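Long-range contacts in MGS-M4 (Unidentified, PDB 4Q3M), which probably reduces carbonyl compounds with a nicotinamide cofactor, as aldo-keto reductases built on a TIM barrel do, although its natural substrate is unknown: residues Asn178-Ala183 and Glu224-Pro229; Ala185-His190 and Ile215-Leu220; Asn137-His142 and His168-Tyr173. One frame throughout, in Å; residues are numbered along the deposited sequence.

How the contacts relate
From the N terminus, contact 3 comes first: it closes the loop that runs from the end of strand 133-136 through strand 156-160 to helix 168-176, bringing two helices of the barrel's outer layer together. Contact 1 opens at the end of that helix and runs into strand 180-184, and the chain returns through three helices to strand 226-227. Contact 2 is nested inside this second loop, setting the turn after strand 180-184 against helix 212-222. Contact 3 is in series with both. Contacts 1 and 2 meet where Val227 packs on Pro186 and Leu220; contacts 1 and 3 meet where Leu181 and Ile225 reach His171. Contacts 2 and 3 do not touch.

Contact 1 of 3, residues Asn178-Ala183 and Glu224-Pro229; sequences NIQLEA and EIVVIP
Val226, Ala183 and Glu182 bury the most surface where strand 180-184 pairs in parallel with strand 226-227. Ala183 lies between two backbone bonds: its N donates almost straight to Val226 O (2.7 Å, 176°), and its O receives Ile228 N at 3.3 Å. Upstream, Val226 N reaches Leu181 O only weakly. Glu182, with CG anti to the backbone N and an extended chain, runs slantwise across Val226, so that OE2 comes to 3.6 Å from Val226 CG1; its OE1 is held by Gln158. On the opposite face of the sheet, Ala183 CB rests 3.8 Å from Ile225 CG2. Gln180, bent at chi2, turns NE2 into a lone pair of Glu224 O at 3.1 Å, with the acceptor in its amide plane, and also bonds Leu181 O at 3.0 Å. An alanine here would lose both amide bonds and would probably loosen the link to Glu224, the C-prime residue of the Schellman motif that ends helix 212-222. Glu182, Val226 and Ile228 meet strand 41-43 across the barrel interior, while Leu181 and Ile225 face helix 168-176 outside; strand 156-160 flanks strand 180-184, and a backbone hydrogen bond joins Val227 to Ile14, near strand 17-18, consistent with barrel closure.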
loop_
_atom_site.group_PDB
_atom_site.type_symbol
_atom_site.label_atom_id
_atom_site.label_comp_id
_atom_site.label_asym_id
_atom_site.label_seq_id
_atom_site.Cartn_x
_atom_site.Cartn_y
_atom_site.Cartn_z
ATOM N N ASN A 178 1.718 -19.718 8.445
ATOM C CA ASN A 178 1.003 -20.798 7.768
ATOM C C ASN A 178 -0.200 -20.317 6.962
ATOM O O ASN A 178 -1.254 -20.953 6.956
ATOM C CB ASN A 178 0.556 -21.849 8.785
ATOM C CG ASN A 178 1.645 -22.189 9.781
ATOM O OD1 ASN A 178 2.611 -22.877 9.453
ATOM N ND2 ASN A 178 1.494 -21.706 11.010
ATOM N N ILE A 179 -0.032 -19.186 6.285
ATOM C CA ILE A 179 -1.073 -18.646 5.423
ATOM C C ILE A 179 -0.649 -18.756 3.963
ATOM O O ILE A 179 0.411 -18.261 3.579
ATOM C CB ILE A 179 -1.381 -17.175 5.757
ATOM C CG1 ILE A 179 -1.802 -17.037 7.222
ATOM C CG2 ILE A 179 -2.458 -16.630 4.831
ATOM C CD1 ILE A 179 -2.056 -15.609 7.655
ATOM N N GLN A 180 -1.471 -19.414 3.153
ATOM C CA GLN A 180 -1.169 -19.557 1.736
ATOM C C GLN A 180 -1.460 -18.264 0.992
ATOM O O GLN A 180 -2.616 -17.870 0.843
ATOM C CB GLN A 180 -1.967 -20.705 1.119
ATOM C CG GLN A 180 -1.793 -20.831 -0.388
ATOM C CD GLN A 180 -0.371 -21.181 -0.785
ATOM O OE1 GLN A 180 0.265 -22.034 -0.167
ATOM N NE2 GLN A 180 0.135 -20.520 -1.819
ATOM N N LEU A 181 -0.406 -17.601 0.526
ATOM C CA LEU A 181 -0.575 -16.382 -0.248
ATOM C C LEU A 181 -1.076 -16.715 -1.646
ATOM O O LEU A 181 -0.540 -17.597 -2.318
ATOM C CB LEU A 181 0.736 -15.597 -0.323
ATOM C CG LEU A 181 0.617 -14.169 -0.862
ATOM C CD1 LEU A 181 1.359 -13.195 0.037
ATOM C CD2 LEU A 181 1.140 -14.087 -2.286
ATOM N N GLU A 182 -2.117 -16.010 -2.072
ATOM C CA GLU A 182 -2.682 -16.201 -3.399
ATOM C C GLU A 182 -2.550 -14.912 -4.198
ATOM O O GLU A 182 -2.827 -13.826 -3.690
ATOM C CB GLU A 182 -4.146 -16.636 -3.306
ATOM C CG GLU A 182 -4.763 -17.045 -4.632
ATOM C CD GLU A 182 -6.203 -17.496 -4.487
ATOM O OE1 GLU A 182 -6.841 -17.137 -3.474
ATOM O OE2 GLU A 182 -6.698 -18.212 -5.383
ATOM N N ALA A 183 -2.120 -15.032 -5.448
ATOM C CA ALA A 183 -1.858 -13.861 -6.271
ATOM C C ALA A 183 -2.969 -13.607 -7.279
ATOM O O ALA A 183 -3.218 -14.433 -8.156
ATOM C CB ALA A 183 -0.528 -14.015 -6.992
ATOM N N GLU A 224 5.863 -21.027 -4.918
ATOM C CA GLU A 224 4.803 -21.745 -4.209
ATOM C C GLU A 224 3.621 -20.833 -3.884
ATOM O O GLU A 224 3.038 -20.914 -2.802
ATOM C CB GLU A 224 5.350 -22.383 -2.929
ATOM C CG GLU A 224 6.402 -23.454 -3.177
ATOM C CD GLU A 224 6.905 -24.092 -1.897
ATOM O OE1 GLU A 224 6.760 -23.472 -0.824
ATOM O OE2 GLU A 224 7.442 -25.218 -1.965
ATOM N N ILE A 225 3.277 -19.967 -4.832
ATOM C CA ILE A 225 2.151 -19.053 -4.677
ATOM C C ILE A 225 1.009 -19.436 -5.612
ATOM O O ILE A 225 1.220 -19.640 -6.808
ATOM C CB ILE A 225 2.567 -17.593 -4.953
ATOM C CG1 ILE A 225 3.572 -17.113 -3.905
ATOM C CG2 ILE A 225 1.348 -16.679 -4.978
ATOM C CD1 ILE A 225 4.006 -15.673 -4.090
ATOM N N VAL A 226 -0.198 -19.539 -5.062
ATOM C CA VAL A 226 -1.378 -19.825 -5.868
ATOM C C VAL A 226 -1.669 -18.655 -6.803
ATOM O O VAL A 226 -1.733 -17.504 -6.369
ATOM C CB VAL A 226 -2.613 -20.105 -4.990
ATOM C CG1 VAL A 226 -3.833 -20.373 -5.858
ATOM C CG2 VAL A 226 -2.346 -21.279 -4.061
ATOM N N VAL A 227 -1.837 -18.953 -8.087
ATOM C CA VAL A 227 -2.024 -17.915 -9.096
ATOM C C VAL A 227 -3.347 -18.089 -9.845
ATOM O O VAL A 227 -3.728 -19.204 -10.205
ATOM C CB VAL A 227 -0.846 -17.907 -10.099
ATOM C CG1 VAL A 227 -0.637 -19.290 -10.693
ATOM C CG2 VAL A 227 -1.066 -16.878 -11.192
ATOM N N ILE A 228 -4.050 -16.982 -10.064
ATOM C CA ILE A 228 -5.341 -17.016 -10.744
ATOM C C ILE A 228 -5.466 -15.936 -11.820
ATOM O O ILE A 228 -6.096 -14.902 -11.601
ATOM C CB ILE A 228 -6.501 -16.861 -9.739
ATOM C CG1 ILE A 228 -6.142 -15.830 -8.666
ATOM C CG2 ILE A 228 -6.819 -18.194 -9.086
ATOM C CD1 ILE A 228 -7.299 -15.448 -7.774
ATOM N N PRO A 229 -4.868 -16.177 -12.997
ATOM C CA PRO A 229 -4.961 -15.211 -14.099
ATOM C C PRO A 229 -6.371 -15.111 -14.676
ATOM O O PRO A 229 -7.003 -16.132 -14.950
ATOM C CB PRO A 229 -3.981 -15.767 -15.138
ATOM C CG PRO A 229 -3.897 -17.224 -14.837
ATOM C CD PRO A 229 -4.038 -17.342 -13.348
#

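Contact 2 of 3, residues Ala185-His190 and Ile215-Leu220; sequences APLMSH and IAIRWL. With SO4 (sulfate ion), chain G.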
loop_
_atom_site.group_PDB
_atom_site.type_symbol
_atom_site.label_atom_id
_atom_site.label_comp_id
_atom_site.label_asym_id
_atom_site.label_seq_id
_atom_site.Cartn_x
_atom_site.Cartn_y
_atom_site.Cartn_z
ATOM N N ALA A 185 -4.385 -10.575 -10.146
ATOM C CA ALA A 185 -3.710 -9.718 -11.118
ATOM C C ALA A 185 -2.263 -10.155 -11.375
ATOM O O ALA A 185 -1.344 -9.339 -11.281
ATOM C CB ALA A 185 -3.746 -8.265 -10.659
ATOM N N PRO A 186 -2.049 -11.442 -11.708
ATOM C CA PRO A 186 -0.666 -11.881 -11.913
ATOM C C PRO A 186 -0.083 -11.353 -13.219
ATOM O O PRO A 186 1.137 -11.335 -13.388
ATOM C CB PRO A 186 -0.788 -13.402 -11.945
ATOM C CG PRO A 186 -2.142 -13.643 -12.497
ATOM C CD PRO A 186 -3.011 -12.527 -11.983
ATOM N N LEU A 187 -0.953 -10.935 -14.133
ATOM C CA LEU A 187 -0.518 -10.341 -15.390
ATOM C C LEU A 187 -0.672 -8.825 -15.338
ATOM O O LEU A 187 -0.802 -8.169 -16.372
ATOM C CB LEU A 187 -1.311 -10.920 -16.564
ATOM C CG LEU A 187 -1.223 -12.435 -16.752
ATOM C CD1 LEU A 187 -1.872 -12.858 -18.062
ATOM C CD2 LEU A 187 0.224 -12.904 -16.686
ATOM N N MET A 188 -0.667 -8.287 -14.120
ATOM C CA MET A 188 -0.776 -6.851 -13.863
ATOM C C MET A 188 -2.080 -6.242 -14.381
ATOM O O MET A 188 -2.160 -5.032 -14.594
ATOM C CB MET A 188 0.419 -6.105 -14.467
ATOM C CG MET A 188 1.741 -6.393 -13.772
ATOM S SD MET A 188 3.114 -5.422 -14.426
ATOM C CE MET A 188 2.548 -3.758 -14.080
ATOM N N SER A 189 -3.093 -7.087 -14.569
ATOM C CA SER A 189 -4.442 -6.655 -14.941
ATOM C C SER A 189 -4.473 -5.687 -16.123
ATOM O O SER A 189 -3.862 -5.939 -17.161
ATOM C CB SER A 189 -5.139 -6.013 -13.738
ATOM O OG SER A 189 -6.427 -5.538 -14.089
ATOM N N HIS A 190 -5.182 -4.574 -15.949
ATOM C CA HIS A 190 -5.337 -3.574 -17.003
ATOM C C HIS A 190 -4.017 -2.878 -17.327
ATOM O O HIS A 190 -3.899 -2.199 -18.346
ATOM C CB HIS A 190 -6.391 -2.538 -16.604
ATOM C CG HIS A 190 -6.043 -1.762 -15.373
ATOM N ND1 HIS A 190 -5.329 -0.583 -15.412
ATOM C CD2 HIS A 190 -6.307 -1.998 -14.065
ATOM C CE1 HIS A 190 -5.171 -0.126 -14.184
ATOM N NE2 HIS A 190 -5.755 -0.965 -13.347
ATOM N N ILE A 215 5.401 -16.931 -18.364
ATOM C CA ILE A 215 6.552 -16.723 -17.502
ATOM C C ILE A 215 6.160 -16.196 -16.129
ATOM O O ILE A 215 6.510 -16.789 -15.106
ATOM C CB ILE A 215 7.540 -15.740 -18.145
ATOM C CG1 ILE A 215 8.245 -16.398 -19.335
ATOM C CG2 ILE A 215 8.508 -15.199 -17.102
ATOM C CD1 ILE A 215 8.593 -17.862 -19.120
ATOM N N ALA A 216 5.440 -15.077 -16.117
ATOM C CA ALA A 216 5.021 -14.431 -14.878
ATOM C C ALA A 216 4.219 -15.390 -14.012
ATOM O O ALA A 216 4.303 -15.357 -12.784
ATOM C CB ALA A 216 4.209 -13.183 -15.182
ATOM N N ILE A 217 3.447 -16.249 -14.668
ATOM C CA ILE A 217 2.663 -17.261 -13.977
ATOM C C ILE A 217 3.572 -18.312 -13.347
ATOM O O ILE A 217 3.425 -18.638 -12.170
ATOM C CB ILE A 217 1.667 -17.939 -14.934
ATOM C CG1 ILE A 217 0.657 -16.912 -15.449
ATOM C CG2 ILE A 217 0.948 -19.083 -14.239
ATOM C CD1 ILE A 217 -0.227 -17.427 -16.554
ATOM N N ARG A 218 4.518 -18.824 -14.130
ATOM C CA ARG A 218 5.454 -19.840 -13.652
ATOM C C ARG A 218 6.295 -19.334 -12.488
ATOM O O ARG A 218 6.571 -20.070 -11.543
ATOM C CB ARG A 218 6.374 -20.303 -14.782
ATOM C CG ARG A 218 7.347 -21.397 -14.367
ATOM C CD ARG A 218 6.605 -22.625 -13.862
ATOM N NE ARG A 218 7.487 -23.547 -13.154
ATOM C CZ ARG A 218 7.088 -24.693 -12.610
ATOM N NH1 ARG A 218 5.818 -25.063 -12.698
ATOM N NH2 ARG A 218 7.959 -25.470 -11.982
ATOM N N TRP A 219 6.704 -18.072 -12.571
ATOM C CA TRP A 219 7.502 -17.446 -11.525
ATOM C C TRP A 219 6.776 -17.488 -10.183
ATOM O O TRP A 219 7.388 -17.723 -9.141
ATOM C CB TRP A 219 7.840 -16.008 -11.916
ATOM C CG TRP A 219 8.378 -15.177 -10.799
ATOM C CD1 TRP A 219 9.615 -15.265 -10.234
ATOM C CD2 TRP A 219 7.702 -14.112 -10.122
ATOM N NE1 TRP A 219 9.748 -14.327 -9.238
ATOM C CE2 TRP A 219 8.587 -13.606 -9.151
ATOM C CE3 TRP A 219 6.431 -13.542 -10.242
ATOM C CZ2 TRP A 219 8.243 -12.557 -8.304
ATOM C CZ3 TRP A 219 6.092 -12.500 -9.401
ATOM C CH2 TRP A 219 6.993 -12.018 -8.444
ATOM N N LEU A 220 5.464 -17.271 -10.218
ATOM C CA LEU A 220 4.639 -17.385 -9.023
ATOM C C LEU A 220 4.539 -18.839 -8.572
ATOM O O LEU A 220 4.555 -19.129 -7.375
ATOM C CB LEU A 220 3.245 -16.810 -9.275
ATOM C CG LEU A 220 3.171 -15.288 -9.420
ATOM C CD1 LEU A 220 1.795 -14.863 -9.893
ATOM C CD2 LEU A 220 3.518 -14.611 -8.102
HETATM S S SO4 G . -4.748 -10.614 -14.698
HETATM O O1 SO4 G . -5.303 -10.117 -15.952
HETATM O O2 SO4 G . -5.745 -10.488 -13.639
HETATM O O3 SO4 G . -4.382 -12.018 -14.854
HETATM O O4 SO4 G . -3.563 -9.835 -14.349
#
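A tight turn lies against the side of a helix here, and the fit is made by small apolar bumps. Residues Ala185-Met188 form a type I beta turn, closed by Met188 N on Ala185 O; Pro186 points its ring at the helix, while Leu187 runs alongside and reaches it only with CD2. The backbones come nearest at Pro186 and Ile217, whose CA atoms are 6.7 Å apart. Ala216 and Leu220, one helical turn apart, both direct their side chains at the turn, one short and one long. The long one reaches the proline ring: with CG anti to its carbonyl carbon, Leu220 puts the tip of one branch, CD1, 3.6 Å from Pro186 CB. The short one meets the turn itself: Ala216 CB lies 4.0 Å from Pro186 O. Leu187 supplies the second bump, its branch CD2 entering the shallow hollow between Ala216 CB and Ile217 CG1, 4.2 Å from the latter. Leu195 of helix 192-196 also packs on Ala216, and Ile192 on Leu187.

No hydrogen bond crosses between turn and helix, so shape and apolar burial hold them together. The polar side of the turn serves a sulfate ion, most likely picked up from the crystallisation medium: Leu187 N and Ser189 N both donate to sulfate O4, each at 2.8 Å, and Lys230 N adds a third backbone bond to the ion. Pro186 thus shows CB to the helix while its CD lies 3.2 Å from sulfate O3. An anion held by backbone N-H groups after the seventh barrel strand is consistent with the place where related aldo-keto reductases hold the cofactor's pyrophosphate. The turn is therefore two-sided, carbon facing helix 212-222 and N-H groups facing the anion.

Contact 3 of 3, residues Asn137-His142 and His168-Tyr173; sequences NFNVHH and HFLHDY
This is an apolar contact between neighbouring helices in the outer layer of the barrel: the first turn of helix 140-149, just after strand 133-136, meets the start of helix 168-176. Val140 carries it, burying far more surface than any other residue of the pair. Its CG1, anti to the backbone N (chi1 170°), stands over the centre of the Tyr173 ring in a CH-pi contact, 4.0 Å from the centroid and 11° off the ring normal. The other branch, CG2, meets the edge of the Phe169 ring at CE2 (3.9 Å) and touches Leu170 CD1 at 4.0 Å, the valine and leucine side chains running antiparallel alongside each other. One valine thus approaches two aromatic rings differently, one over its face, the other at its rim. Leu170 continues inward to Asn157 and Val159 of strand 156-160.

At the helix start His142 folds back, its ND1 accepting Asn139 N at 3.0 Å from somewhat outside the ring plane; NE2 bonds Asp270, which would favour the proton on NE2. Val140 also packs on His141 of the second subunit, so the contact's outer edge is part of the subunit interface. Helices that follow strands 133-136 and 156-160 and pack side by side outside them belong to the beta-alpha repeat of the TIM barrel, and Asn137 and Phe138, which lead into helix 140-149, end the GVSNF sequence familiar from aldo-keto reductases.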
loop_
_atom_site.group_PDB
_atom_site.type_symbol
_atom_site.label_atom_id
_atom_site.label_comp_id
_atom_site.label_asym_id
_atom_site.label_seq_id
_atom_site.Cartn_x
_atom_site.Cartn_y
_atom_site.Cartn_z
ATOM N N ASN A 137 -6.840 -9.006 0.232
ATOM C CA ASN A 137 -6.413 -7.620 0.416
ATOM C C ASN A 137 -6.166 -7.270 1.881
ATOM O O ASN A 137 -6.415 -6.145 2.313
ATOM C CB ASN A 137 -7.438 -6.652 -0.179
ATOM C CG ASN A 137 -7.584 -6.804 -1.680
ATOM O OD1 ASN A 137 -6.684 -6.451 -2.441
ATOM N ND2 ASN A 137 -8.727 -7.322 -2.114
ATOM N N PHE A 138 -5.679 -8.244 2.643
ATOM C CA PHE A 138 -5.304 -8.012 4.030
ATOM C C PHE A 138 -3.801 -7.799 4.143
ATOM O O PHE A 138 -3.013 -8.600 3.639
ATOM C CB PHE A 138 -5.738 -9.184 4.915
ATOM C CG PHE A 138 -7.133 -9.053 5.461
ATOM C CD1 PHE A 138 -8.166 -8.583 4.666
ATOM C CD2 PHE A 138 -7.413 -9.409 6.770
ATOM C CE1 PHE A 138 -9.449 -8.465 5.167
ATOM C CE2 PHE A 138 -8.694 -9.294 7.278
ATOM C CZ PHE A 138 -9.713 -8.821 6.476
ATOM N N ASN A 139 -3.404 -6.711 4.795
ATOM C CA ASN A 139 -1.992 -6.454 5.034
ATOM C C ASN A 139 -1.542 -7.152 6.313
ATOM O O ASN A 139 -2.316 -7.886 6.925
ATOM C CB ASN A 139 -1.717 -4.951 5.114
ATOM C CG ASN A 139 -0.328 -4.587 4.620
ATOM O OD1 ASN A 139 0.554 -5.442 4.528
ATOM N ND2 ASN A 139 -0.126 -3.314 4.299
ATOM N N VAL A 140 -0.296 -6.918 6.711
ATOM C CA VAL A 140 0.297 -7.629 7.841
ATOM C C VAL A 140 -0.454 -7.402 9.153
ATOM O O VAL A 140 -0.810 -8.362 9.837
ATOM C CB VAL A 140 1.775 -7.231 8.036
ATOM C CG1 VAL A 140 2.306 -7.776 9.355
ATOM C CG2 VAL A 140 2.615 -7.730 6.868
ATOM N N HIS A 141 -0.707 -6.143 9.501
ATOM C CA HIS A 141 -1.357 -5.837 10.772
ATOM C C HIS A 141 -2.809 -6.307 10.797
ATOM O O HIS A 141 -3.371 -6.548 11.867
ATOM C CB HIS A 141 -1.275 -4.339 11.086
ATOM C CG HIS A 141 -1.836 -3.455 10.016
ATOM N ND1 HIS A 141 -1.170 -3.197 8.838
ATOM C CD2 HIS A 141 -2.993 -2.754 9.956
ATOM C CE1 HIS A 141 -1.897 -2.382 8.093
ATOM N NE2 HIS A 141 -3.007 -2.098 8.749
ATOM N N HIS A 142 -3.411 -6.445 9.621
ATOM C CA HIS A 142 -4.748 -7.020 9.521
ATOM C C HIS A 142 -4.696 -8.510 9.838
ATOM O O HIS A 142 -5.568 -9.043 10.524
ATOM C CB HIS A 142 -5.338 -6.797 8.128
ATOM C CG HIS A 142 -5.397 -5.358 7.721
ATOM N ND1 HIS A 142 -5.259 -4.949 6.412
ATOM C CD2 HIS A 142 -5.579 -4.232 8.450
ATOM C CE1 HIS A 142 -5.352 -3.633 6.352
ATOM N NE2 HIS A 142 -5.546 -3.173 7.574
ATOM N N HIS A 168 7.492 -9.709 -1.210
ATOM C CA HIS A 168 8.322 -10.689 -0.513
ATOM C C HIS A 168 8.160 -10.612 1.003
ATOM O O HIS A 168 8.253 -11.625 1.697
ATOM C CB HIS A 168 9.794 -10.506 -0.889
ATOM C CG HIS A 168 10.116 -10.938 -2.284
ATOM N ND1 HIS A 168 10.533 -12.216 -2.590
ATOM C CD2 HIS A 168 10.076 -10.264 -3.458
ATOM C CE1 HIS A 168 10.738 -12.309 -3.892
ATOM N NE2 HIS A 168 10.468 -11.139 -4.442
ATOM N N PHE A 169 7.920 -9.407 1.511
ATOM C CA PHE A 169 7.737 -9.203 2.943
ATOM C C PHE A 169 6.440 -9.849 3.418
ATOM O O PHE A 169 6.433 -10.616 4.382
ATOM C CB PHE A 169 7.738 -7.709 3.276
ATOM C CG PHE A 169 7.699 -7.415 4.749
ATOM C CD1 PHE A 169 8.872 -7.297 5.475
ATOM C CD2 PHE A 169 6.490 -7.249 5.408
ATOM C CE1 PHE A 169 8.842 -7.024 6.830
ATOM C CE2 PHE A 169 6.454 -6.979 6.763
ATOM C CZ PHE A 169 7.631 -6.864 7.474
ATOM N N LEU A 170 5.347 -9.530 2.733
ATOM C CA LEU A 170 4.038 -10.083 3.058
ATOM C C LEU A 170 4.028 -11.597 2.879
ATOM O O LEU A 170 3.431 -12.324 3.676
ATOM C CB LEU A 170 2.957 -9.440 2.188
ATOM C CG LEU A 170 1.522 -9.937 2.376
ATOM C CD1 LEU A 170 1.047 -9.687 3.800
ATOM C CD2 LEU A 170 0.591 -9.276 1.371
ATOM N N HIS A 171 4.699 -12.063 1.830
ATOM C CA HIS A 171 4.804 -13.488 1.543
ATOM C C HIS A 171 5.501 -14.225 2.681
ATOM O O HIS A 171 5.030 -15.268 3.138
ATOM C CB HIS A 171 5.560 -13.716 0.233
ATOM C CG HIS A 171 5.560 -15.141 -0.226
ATOM N ND1 HIS A 171 6.508 -15.643 -1.093
ATOM C CD2 HIS A 171 4.725 -16.169 0.054
ATOM C CE1 HIS A 171 6.259 -16.919 -1.323
ATOM N NE2 HIS A 171 5.183 -17.264 -0.640
ATOM N N ASP A 172 6.623 -13.675 3.135
ATOM C CA ASP A 172 7.378 -14.270 4.230
ATOM C C ASP A 172 6.555 -14.313 5.510
ATOM O O ASP A 172 6.580 -15.307 6.233
ATOM C CB ASP A 172 8.681 -13.504 4.468
ATOM C CG ASP A 172 9.742 -13.819 3.431
ATOM O OD1 ASP A 172 9.615 -14.857 2.747
ATOM O OD2 ASP A 172 10.704 -13.034 3.305
ATOM N N TYR A 173 5.827 -13.234 5.787
ATOM C CA TYR A 173 4.976 -13.182 6.969
ATOM C C TYR A 173 3.923 -14.284 6.934
ATOM O O TYR A 173 3.728 -14.997 7.918
ATOM C CB TYR A 173 4.291 -11.819 7.102
ATOM C CG TYR A 173 3.268 -11.793 8.218
ATOM C CD1 TYR A 173 3.653 -11.575 9.534
ATOM C CD2 TYR A 173 1.920 -12.004 7.957
ATOM C CE1 TYR A 173 2.723 -11.562 10.557
ATOM C CE2 TYR A 173 0.986 -11.996 8.971
ATOM C CZ TYR A 173 1.391 -11.773 10.268
ATOM O OH TYR A 173 0.458 -11.766 11.277
#